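Local coordinates for protein Aureochrome1 (Vaucheria frigida, PDB 3UE6) that senses blue light through a flavin mononucleotide chromophore bound in its LOV domain, which has the PAS fold, at residues Y35-A40 and A130-S135; V61-G66 and D76-R81; W124-V129 and E151-L156. All blocks are in the same frame, centred on the assembly; numbering follows the deposited sequence.

Interaction 1: Y35-A40 and A130-S135; sequences YSLVKA and AGLRDS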
loop_
_atom_site.group_PDB
_atom_site.type_symbol
_atom_site.label_atom_id
_atom_site.label_comp_id
_atom_site.label_asym_id
_atom_site.label_seq_id
_atom_site.Cartn_x
_atom_site.Cartn_y
_atom_site.Cartn_z
ATOM N N TYR A 35 10.181 2.148 2.992
ATOM C CA TYR A 35 8.842 2.620 2.657
ATOM C C TYR A 35 7.772 2.099 3.603
ATOM O O TYR A 35 7.357 0.948 3.515
ATOM C CB TYR A 35 8.497 2.291 1.203
ATOM C CG TYR A 35 8.829 3.415 0.259
ATOM C CD1 TYR A 35 8.445 4.717 0.548
ATOM C CD2 TYR A 35 9.548 3.188 -0.906
ATOM C CE1 TYR A 35 8.750 5.760 -0.303
ATOM C CE2 TYR A 35 9.861 4.227 -1.765
ATOM C CZ TYR A 35 9.459 5.509 -1.457
ATOM O OH TYR A 35 9.766 6.546 -2.307
ATOM N N SER A 36 7.336 2.971 4.503
ATOM C CA SER A 36 6.309 2.649 5.482
ATOM C C SER A 36 5.176 1.830 4.869
ATOM O O SER A 36 4.632 0.927 5.507
ATOM C CB SER A 36 5.757 3.940 6.091
ATOM O OG SER A 36 4.550 3.701 6.789
ATOM N N LEU A 37 4.826 2.162 3.633
ATOM C CA LEU A 37 3.744 1.494 2.928
ATOM C C LEU A 37 4.145 0.094 2.474
ATOM O O LEU A 37 3.402 -0.870 2.658
ATOM C CB LEU A 37 3.327 2.328 1.719
ATOM C CG LEU A 37 2.380 1.667 0.723
ATOM C CD1 LEU A 37 1.043 1.340 1.376
ATOM C CD2 LEU A 37 2.189 2.578 -0.480
ATOM N N VAL A 38 5.327 -0.002 1.874
ATOM C CA VAL A 38 5.832 -1.256 1.328
ATOM C C VAL A 38 6.216 -2.234 2.435
ATOM O O VAL A 38 5.933 -3.428 2.348
ATOM C CB VAL A 38 7.053 -1.000 0.424
ATOM C CG1 VAL A 38 7.600 -2.313 -0.120
ATOM C CG2 VAL A 38 6.682 -0.043 -0.712
ATOM N N LYS A 39 6.862 -1.717 3.474
ATOM C CA LYS A 39 7.251 -2.532 4.618
ATOM C C LYS A 39 6.005 -3.136 5.270
ATOM O O LYS A 39 6.006 -4.285 5.700
ATOM C CB LYS A 39 8.037 -1.689 5.628
ATOM C CG LYS A 39 9.146 -2.447 6.348
ATOM C CD LYS A 39 8.615 -3.242 7.534
ATOM C CE LYS A 39 9.186 -4.654 7.555
ATOM N NZ LYS A 39 10.672 -4.664 7.432
ATOM N N ALA A 40 4.934 -2.351 5.318
ATOM C CA ALA A 40 3.680 -2.793 5.914
ATOM C C ALA A 40 3.030 -3.891 5.082
ATOM O O ALA A 40 2.555 -4.891 5.614
ATOM C CB ALA A 40 2.728 -1.623 6.074
ATOM N N ALA A 130 -1.170 2.230 9.474
ATOM C CA ALA A 130 -0.188 3.274 9.191
ATOM C C ALA A 130 -0.744 4.341 8.258
ATOM O O ALA A 130 -1.298 4.031 7.202
ATOM C CB ALA A 130 1.087 2.673 8.609
ATOM N N GLY A 131 -0.592 5.600 8.661
ATOM C CA GLY A 131 -1.029 6.721 7.850
ATOM C C GLY A 131 -0.017 7.079 6.774
ATOM O O GLY A 131 1.195 7.028 6.991
ATOM N N LEU A 132 -0.521 7.434 5.599
ATOM C CA LEU A 132 0.327 7.866 4.501
ATOM C C LEU A 132 0.109 9.356 4.262
ATOM O O LEU A 132 -1.027 9.803 4.127
ATOM C CB LEU A 132 0.009 7.051 3.249
ATOM C CG LEU A 132 -0.033 5.545 3.508
ATOM C CD1 LEU A 132 -0.529 4.779 2.288
ATOM C CD2 LEU A 132 1.336 5.046 3.949
ATOM N N ARG A 133 1.196 10.123 4.213
ATOM C CA ARG A 133 1.098 11.578 4.121
ATOM C C ARG A 133 1.608 12.090 2.787
ATOM O O ARG A 133 2.448 11.455 2.152
ATOM C CB ARG A 133 1.883 12.234 5.254
ATOM C CG ARG A 133 1.389 11.863 6.635
ATOM C CD ARG A 133 2.461 12.081 7.677
ATOM N NE ARG A 133 2.070 11.543 8.976
ATOM C CZ ARG A 133 1.345 12.205 9.871
ATOM N NH1 ARG A 133 0.924 13.437 9.611
ATOM N NH2 ARG A 133 1.039 11.634 11.028
ATOM N N ASP A 134 1.090 13.242 2.368
ATOM C CA ASP A 134 1.569 13.920 1.166
ATOM C C ASP A 134 2.833 14.722 1.481
ATOM O O ASP A 134 3.323 14.698 2.610
ATOM C CB ASP A 134 0.472 14.818 0.574
ATOM C CG ASP A 134 -0.108 15.792 1.588
ATOM O OD1 ASP A 134 0.633 16.233 2.487
ATOM O OD2 ASP A 134 -1.307 16.126 1.483
ATOM N N SER A 135 3.368 15.427 0.491
ATOM C CA SER A 135 4.604 16.180 0.701
ATOM C C SER A 135 4.409 17.265 1.763
ATOM O O SER A 135 5.366 17.726 2.387
ATOM C CB SER A 135 5.113 16.788 -0.611
ATOM O OG SER A 135 4.207 17.747 -1.132
HETATM O O HOH W 1 3.474 5.441 8.329
#
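No ring or other flat group takes part where Leu-37 meets Leu-132; two branched aliphatic chains cross at about a right angle. Leu-132 reaches the helix with both of its methyls, CD1 lying 3.9 Å from Leu-37 CD1 and CD2 lying 4.0 Å from Leu-37 CB. The fork of one leucine can thus lie along both the root and the tip of the other, a fit that suits leucine to a helix-on-sheet contact.

One residue earlier, at the first turn of the helix, Ser-36 OG stands 4.0 Å from Ala-130 CB, and the short alanine side chain points toward the start of the helix. The serine hydroxyl, swung anti to its own nitrogen (chi1 165°), donates from OG to a water at 2.6 Å. That water in turn donates to Gly-131 O, so a single water bridges the hydroxyl to the strand backbone, with no direct hydrogen bond across the contact.

The axes of 36-40 and 130-133 run nearly antiparallel at 147°, 9.4 Å apart. Leu-37 and Ala-130 both also touch Val-143 of strand 139-145. The second subunit adjoins the helix: Gln-45 OE1 of that chain accepts a hydrogen bond from Leu-37 N, and its Phe-48 packs on Leu-37.

Interaction 2: V61-G66 and D76-R81; sequences VYASRG and DQILGR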
loop_
_atom_site.group_PDB
_atom_site.type_symbol
_atom_site.label_atom_id
_atom_site.label_comp_id
_atom_site.label_asym_id
_atom_site.label_seq_id
_atom_site.Cartn_x
_atom_site.Cartn_y
_atom_site.Cartn_z
ATOM N N VAL A 61 -11.074 1.524 0.041
ATOM C CA VAL A 61 -11.054 1.747 -1.400
ATOM C C VAL A 61 -10.303 0.637 -2.139
ATOM O O VAL A 61 -10.349 0.551 -3.366
ATOM C CB VAL A 61 -10.488 3.133 -1.756
ATOM C CG1 VAL A 61 -11.487 4.215 -1.369
ATOM C CG2 VAL A 61 -9.151 3.365 -1.061
ATOM N N TYR A 62 -9.614 -0.209 -1.381
ATOM C CA TYR A 62 -9.101 -1.466 -1.910
ATOM C C TYR A 62 -8.955 -2.497 -0.793
ATOM O O TYR A 62 -8.650 -2.146 0.346
ATOM C CB TYR A 62 -7.775 -1.278 -2.656
ATOM C CG TYR A 62 -7.237 -2.587 -3.202
ATOM C CD1 TYR A 62 -7.561 -3.017 -4.482
ATOM C CD2 TYR A 62 -6.428 -3.404 -2.424
ATOM C CE1 TYR A 62 -7.087 -4.221 -4.975
ATOM C CE2 TYR A 62 -5.949 -4.606 -2.904
ATOM C CZ TYR A 62 -6.278 -5.010 -4.181
ATOM O OH TYR A 62 -5.799 -6.208 -4.660
ATOM N N ALA A 63 -9.177 -3.766 -1.125
ATOM C CA ALA A 63 -9.007 -4.856 -0.167
ATOM C C ALA A 63 -8.411 -6.087 -0.852
ATOM O O ALA A 63 -8.876 -6.500 -1.918
ATOM C CB ALA A 63 -10.333 -5.197 0.494
ATOM N N SER A 64 -7.377 -6.662 -0.243
ATOM C CA SER A 64 -6.683 -7.804 -0.834
ATOM C C SER A 64 -7.547 -9.055 -0.762
ATOM O O SER A 64 -8.423 -9.159 0.097
ATOM C CB SER A 64 -5.339 -8.039 -0.144
ATOM O OG SER A 64 -5.493 -8.212 1.250
ATOM N N ARG A 65 -7.306 -10.005 -1.660
ATOM C CA ARG A 65 -8.097 -11.230 -1.674
ATOM C C ARG A 65 -7.927 -11.973 -0.356
ATOM O O ARG A 65 -8.831 -12.679 0.090
ATOM C CB ARG A 65 -7.707 -12.135 -2.844
ATOM C CG ARG A 65 -6.360 -12.810 -2.680
ATOM C CD ARG A 65 -6.230 -14.048 -3.562
ATOM N NE ARG A 65 -5.967 -13.725 -4.962
ATOM C CZ ARG A 65 -5.260 -14.496 -5.782
ATOM N NH1 ARG A 65 -4.737 -15.631 -5.341
ATOM N NH2 ARG A 65 -5.070 -14.134 -7.041
ATOM N N GLY A 66 -6.765 -11.810 0.266
ATOM C CA GLY A 66 -6.489 -12.464 1.531
ATOM C C GLY A 66 -7.440 -11.959 2.591
ATOM O O GLY A 66 -7.971 -12.732 3.389
ATOM N N ASP A 76 -17.281 -5.891 -3.028
ATOM C CA ASP A 76 -18.190 -4.771 -3.244
ATOM C C ASP A 76 -18.803 -4.292 -1.931
ATOM O O ASP A 76 -18.874 -3.089 -1.672
ATOM C CB ASP A 76 -19.295 -5.161 -4.228
ATOM C CG ASP A 76 -18.755 -5.531 -5.594
ATOM O OD1 ASP A 76 -17.662 -5.046 -5.954
ATOM O OD2 ASP A 76 -19.423 -6.306 -6.310
ATOM N N GLN A 77 -19.209 -5.236 -1.089
ATOM C CA GLN A 77 -19.800 -4.901 0.200
ATOM C C GLN A 77 -18.778 -4.166 1.055
ATOM O O GLN A 77 -19.104 -3.206 1.753
ATOM C CB GLN A 77 -20.280 -6.163 0.917
ATOM C CG GLN A 77 -19.927 -7.456 0.199
ATOM C CD GLN A 77 -20.570 -8.671 0.839
ATOM O OE1 GLN A 77 -20.179 -9.095 1.927
ATOM N NE2 GLN A 77 -21.563 -9.238 0.165
ATOM N N ILE A 78 -17.536 -4.630 0.987
ATOM C CA ILE A 78 -16.439 -4.035 1.735
ATOM C C ILE A 78 -16.168 -2.592 1.312
ATOM O O ILE A 78 -15.867 -1.742 2.149
ATOM C CB ILE A 78 -15.143 -4.853 1.581
ATOM C CG1 ILE A 78 -15.147 -6.043 2.542
ATOM C CG2 ILE A 78 -13.925 -3.973 1.820
ATOM C CD1 ILE A 78 -13.846 -6.817 2.560
ATOM N N LEU A 79 -16.264 -2.325 0.014
ATOM C CA LEU A 79 -15.946 -0.996 -0.507
ATOM C C LEU A 79 -16.861 0.117 0.010
ATOM O O LEU A 79 -18.072 -0.065 0.138
ATOM C CB LEU A 79 -15.958 -1.009 -2.039
ATOM C CG LEU A 79 -14.806 -1.751 -2.720
ATOM C CD1 LEU A 79 -15.131 -2.024 -4.181
ATOM C CD2 LEU A 79 -13.511 -0.963 -2.593
ATOM N N GLY A 80 -16.262 1.271 0.295
ATOM C CA GLY A 80 -16.990 2.445 0.746
ATOM C C GLY A 80 -17.457 2.366 2.189
ATOM O O GLY A 80 -18.227 3.213 2.641
ATOM N N ARG A 81 -16.993 1.351 2.912
ATOM C CA ARG A 81 -17.352 1.178 4.317
ATOM C C ARG A 81 -16.142 1.327 5.246
ATOM O O ARG A 81 -15.027 0.941 4.894
ATOM C CB ARG A 81 -18.008 -0.189 4.544
ATOM C CG ARG A 81 -19.328 -0.409 3.812
ATOM C CD ARG A 81 -19.902 -1.792 4.117
ATOM N NE ARG A 81 -20.293 -1.931 5.519
ATOM C CZ ARG A 81 -20.636 -3.081 6.094
ATOM N NH1 ARG A 81 -20.629 -4.206 5.392
ATOM N NH2 ARG A 81 -20.982 -3.111 7.376
#
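Ile-78, the last residue of helix 75-78, meets Ala-63, and Leu-79 just after it meets the backbone of Val-61. Ile-78 points its CB at the strand, and its short branch does the touching: CG2, anti to the backbone nitrogen, meets Ala-63 CB at 4.0 Å. A methyl against a methyl needs little room, which suits alanine to this buried spot. The isoleucine also touches Phe-67, Leu-68, Tyr-73 and Phe-85.

Leu-79 meets main chain instead. Its CD2 sits over the face of the peptide joining Val-61 to Tyr-62, 3.6 Å from Val-61 C, whereas the Val-61 side chain points away from 76-81. The type II turn from Ile-78 to Arg-81 includes Gly-80, which accepts the positive phi of its third position (75°). Backbone bonds from Gly-80 and Arg-81 to Ile-60 continue the attachment.

Val-61 and Tyr-62 form a classic beta bulge opposite Ile-50, and Tyr-62 packs on Val-61 of the second subunit. No hydrogen bond passes between 61-66 and 76-81, so the contact rests on van der Waals packing, methyl on methyl and methyl on peptide. The methyl approaches over the peptide face, an approach compatible with the backbone bonds to Ile-50.

Interaction 3: W124-V129 and E151-L156; sequences WNLFFV and EDYAKL. With FMN (flavin mononucleotide), chain G.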
loop_
_atom_site.group_PDB
_atom_site.type_symbol
_atom_site.label_atom_id
_atom_site.label_comp_id
_atom_site.label_asym_id
_atom_site.label_seq_id
_atom_site.Cartn_x
_atom_site.Cartn_y
_atom_site.Cartn_z
ATOM N N TRP A 124 -9.150 -13.663 16.910
ATOM C CA TRP A 124 -8.344 -12.574 17.448
ATOM C C TRP A 124 -7.460 -11.971 16.367
ATOM O O TRP A 124 -6.774 -12.689 15.637
ATOM C CB TRP A 124 -7.522 -13.026 18.650
ATOM C CG TRP A 124 -8.353 -13.146 19.866
ATOM C CD1 TRP A 124 -9.034 -14.253 20.284
ATOM C CD2 TRP A 124 -8.635 -12.127 20.822
ATOM N NE1 TRP A 124 -9.711 -13.991 21.449
ATOM C CE2 TRP A 124 -9.482 -12.672 21.803
ATOM C CE3 TRP A 124 -8.245 -10.785 20.957
ATOM C CZ2 TRP A 124 -9.947 -11.955 22.894
ATOM C CZ3 TRP A 124 -8.708 -10.065 22.042
ATOM C CH2 TRP A 124 -9.547 -10.648 22.993
ATOM N N ASN A 125 -7.489 -10.645 16.269
ATOM C CA ASN A 125 -6.813 -9.934 15.192
ATOM C C ASN A 125 -5.684 -9.030 15.680
ATOM O O ASN A 125 -5.942 -8.010 16.315
ATOM C CB ASN A 125 -7.839 -9.107 14.408
ATOM C CG ASN A 125 -7.234 -8.395 13.216
ATOM O OD1 ASN A 125 -6.083 -8.628 12.861
ATOM N ND2 ASN A 125 -8.018 -7.530 12.582
ATOM N N LEU A 126 -4.438 -9.416 15.401
ATOM C CA LEU A 126 -3.299 -8.508 15.580
ATOM C C LEU A 126 -3.248 -7.586 14.374
ATOM O O LEU A 126 -2.828 -7.972 13.282
ATOM C CB LEU A 126 -1.966 -9.248 15.723
ATOM C CG LEU A 126 -0.734 -8.335 15.868
ATOM C CD1 LEU A 126 -0.979 -7.232 16.896
ATOM C CD2 LEU A 126 0.531 -9.117 16.215
ATOM N N PHE A 127 -3.687 -6.359 14.584
ATOM C CA PHE A 127 -3.977 -5.474 13.481
ATOM C C PHE A 127 -3.071 -4.231 13.529
ATOM O O PHE A 127 -2.976 -3.562 14.555
ATOM C CB PHE A 127 -5.470 -5.138 13.527
ATOM C CG PHE A 127 -5.795 -3.749 13.115
ATOM C CD1 PHE A 127 -5.717 -3.374 11.788
ATOM C CD2 PHE A 127 -6.221 -2.823 14.049
ATOM C CE1 PHE A 127 -6.029 -2.091 11.401
ATOM C CE2 PHE A 127 -6.540 -1.541 13.669
ATOM C CZ PHE A 127 -6.444 -1.174 12.343
ATOM N N PHE A 128 -2.381 -3.954 12.424
ATOM C CA PHE A 128 -1.501 -2.792 12.326
ATOM C C PHE A 128 -2.061 -1.758 11.351
ATOM O O PHE A 128 -2.636 -2.109 10.318
ATOM C CB PHE A 128 -0.084 -3.204 11.910
ATOM C CG PHE A 128 0.845 -2.033 11.647
ATOM C CD1 PHE A 128 1.515 -1.406 12.689
ATOM C CD2 PHE A 128 1.067 -1.580 10.354
ATOM C CE1 PHE A 128 2.376 -0.338 12.448
ATOM C CE2 PHE A 128 1.923 -0.516 10.109
ATOM C CZ PHE A 128 2.577 0.106 11.155
ATOM N N VAL A 129 -1.887 -0.484 11.690
ATOM C CA VAL A 129 -2.363 0.609 10.850
ATOM C C VAL A 129 -1.284 1.687 10.684
ATOM O O VAL A 129 -0.554 2.003 11.626
ATOM C CB VAL A 129 -3.666 1.230 11.417
ATOM C CG1 VAL A 129 -3.484 1.672 12.862
ATOM C CG2 VAL A 129 -4.126 2.389 10.554
ATOM N N GLU A 151 -4.870 -18.387 20.306
ATOM C CA GLU A 151 -5.378 -18.025 21.620
ATOM C C GLU A 151 -4.210 -17.646 22.523
ATOM O O GLU A 151 -4.283 -16.684 23.285
ATOM C CB GLU A 151 -6.145 -19.210 22.221
ATOM C CG GLU A 151 -7.229 -18.839 23.227
ATOM C CD GLU A 151 -8.547 -18.488 22.562
ATOM O OE1 GLU A 151 -8.621 -18.552 21.318
ATOM O OE2 GLU A 151 -9.511 -18.151 23.282
ATOM N N ASP A 152 -3.127 -18.410 22.415
ATOM C CA ASP A 152 -1.964 -18.253 23.280
ATOM C C ASP A 152 -1.214 -16.955 23.014
ATOM O O ASP A 152 -0.838 -16.246 23.945
ATOM C CB ASP A 152 -1.023 -19.443 23.110
ATOM C CG ASP A 152 -1.748 -20.765 23.210
ATOM O OD1 ASP A 152 -1.983 -21.397 22.159
ATOM O OD2 ASP A 152 -2.095 -21.168 24.342
ATOM N N TYR A 153 -0.979 -16.663 21.740
ATOM C CA TYR A 153 -0.309 -15.428 21.354
ATOM C C TYR A 153 -1.167 -14.228 21.757
ATOM O O TYR A 153 -0.651 -13.214 22.233
ATOM C CB TYR A 153 -0.037 -15.415 19.847
ATOM C CG TYR A 153 0.942 -14.354 19.385
ATOM C CD1 TYR A 153 1.873 -13.798 20.259
ATOM C CD2 TYR A 153 0.928 -13.902 18.071
ATOM C CE1 TYR A 153 2.765 -12.825 19.830
ATOM C CE2 TYR A 153 1.814 -12.930 17.638
ATOM C CZ TYR A 153 2.727 -12.396 18.517
ATOM O OH TYR A 153 3.602 -11.429 18.071
ATOM N N ALA A 154 -2.481 -14.353 21.577
ATOM C CA ALA A 154 -3.416 -13.280 21.914
ATOM C C ALA A 154 -3.422 -12.956 23.405
ATOM O O ALA A 154 -3.475 -11.787 23.784
ATOM C CB ALA A 154 -4.821 -13.629 21.441
ATOM N N LYS A 155 -3.376 -13.986 24.247
ATOM C CA LYS A 155 -3.315 -13.771 25.690
ATOM C C LYS A 155 -2.081 -12.938 26.032
ATOM O O LYS A 155 -2.145 -11.988 26.812
ATOM C CB LYS A 155 -3.280 -15.104 26.443
ATOM C CG LYS A 155 -4.527 -15.975 26.286
ATOM C CD LYS A 155 -4.403 -17.245 27.125
ATOM C CE LYS A 155 -5.636 -18.135 27.038
ATOM N NZ LYS A 155 -5.484 -19.391 27.833
ATOM N N LEU A 156 -0.958 -13.297 25.425
ATOM C CA LEU A 156 0.289 -12.574 25.616
ATOM C C LEU A 156 0.148 -11.126 25.156
ATOM O O LEU A 156 0.499 -10.193 25.883
ATOM C CB LEU A 156 1.413 -13.264 24.842
ATOM C CG LEU A 156 2.848 -12.936 25.254
ATOM C CD1 LEU A 156 3.199 -13.645 26.550
ATOM C CD2 LEU A 156 3.811 -13.333 24.152
HETATM N N1 FMN G . -10.780 -2.010 13.292
HETATM C C2 FMN G . -10.973 -3.346 13.570
HETATM O O2 FMN G . -11.633 -3.681 14.557
HETATM N N3 FMN G . -10.425 -4.305 12.746
HETATM C C4 FMN G . -9.688 -3.938 11.643
HETATM O O4 FMN G . -9.202 -4.792 10.908
HETATM C C4A FMN G . -9.495 -2.592 11.358
HETATM N N5 FMN G . -8.757 -2.201 10.254
HETATM C C5A FMN G . -8.568 -0.862 9.983
HETATM C C6 FMN G . -7.827 -0.481 8.874
HETATM C C7 FMN G . -7.627 0.865 8.589
HETATM C C7M FMN G . -6.822 1.269 7.384
HETATM C C8 FMN G . -8.177 1.832 9.421
HETATM C C8M FMN G . -7.959 3.282 9.110
HETATM C C9 FMN G . -8.919 1.451 10.534
HETATM C C9A FMN G . -9.118 0.101 10.819
HETATM N N10 FMN G . -9.867 -0.296 11.916
HETATM C C10 FMN G . -10.044 -1.631 12.192
HETATM C "C1'" FMN G . -10.464 0.701 12.863
HETATM C "C2'" FMN G . -11.841 1.207 12.470
HETATM O "O2'" FMN G . -11.885 1.472 11.090
HETATM C "C3'" FMN G . -12.132 2.477 13.265
HETATM O "O3'" FMN G . -11.173 3.472 12.979
HETATM C "C4'" FMN G . -12.125 2.162 14.757
HETATM O "O4'" FMN G . -13.158 1.247 15.033
HETATM C "C5'" FMN G . -12.318 3.397 15.631
HETATM O "O5'" FMN G . -13.259 4.269 15.043
HETATM P P FMN G . -14.773 4.378 15.586
HETATM O O1P FMN G . -15.439 3.040 15.366
HETATM O O2P FMN G . -15.522 5.436 14.817
HETATM O O3P FMN G . -14.800 4.723 17.055
#
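The C-terminal helix 151-161 packs across the outer face of the LOV domain's antiparallel sheet, where Trp-124 receives Ala-154. The alanine CB makes a CH-pi contact over one indole face, 4.3 Å from the centroid of the five-membered ring and 28° off its normal. With CG anti to the carbonyl carbon (chi1 -76°), the tryptophan presents that face to the helix, and a residue as small as alanine lets the backbones come close. The axes cross at 56°.

Two residues along, Leu-126 sends CD2 to Tyr-153 CE2 at 4.3 Å, an oblique approach at the more exposed border. Leu-157 and Val-158 carry the apolar packing onward along the helix. Several of these residues also touch crystal neighbours, so the lattice may influence the helix's exact pose.

Asn-125 and Phe-127 face the flavin. One face of the Phe-127 ring looks onto FMN, whose C4A lies 3.4 Å above its plane, offset toward the rim. Asn-125 ND2 is 3.4 Å from FMN O4 and donates to Asn-115 OD1, while its OD1 accepts a hydrogen bond from Ser-147 N. An antiparallel PAS sheet with flavin on one face is typical of LOV domains; some, like phototropin LOV2 with its Jα helix, also pack a C-terminal helix outside.

In the fold
Strand 122-133 ties interactions 1 and 3 together: their centres are 23 Å apart, yet they touch where Ala-40 CB meets Phe-128 CE2 at 4.3 Å. Both helices thus rest on the same strand. Interaction 2 attaches at edge strand 60-63, three places from 122-133 in the sheet's order, with its centre 19 Å from interaction 1 and 22 Å from interaction 3, touching neither. Of the three, interaction 3 is the one that reaches FMN: Asn-125 and Phe-127 line its pocket, whereas the side chains of Ala-130 and Val-61 lie about 8 and 9 Å from it. Interactions 1 and 2 both reach the second subunit, while no other chain of the assembly touches the segments of interaction 3.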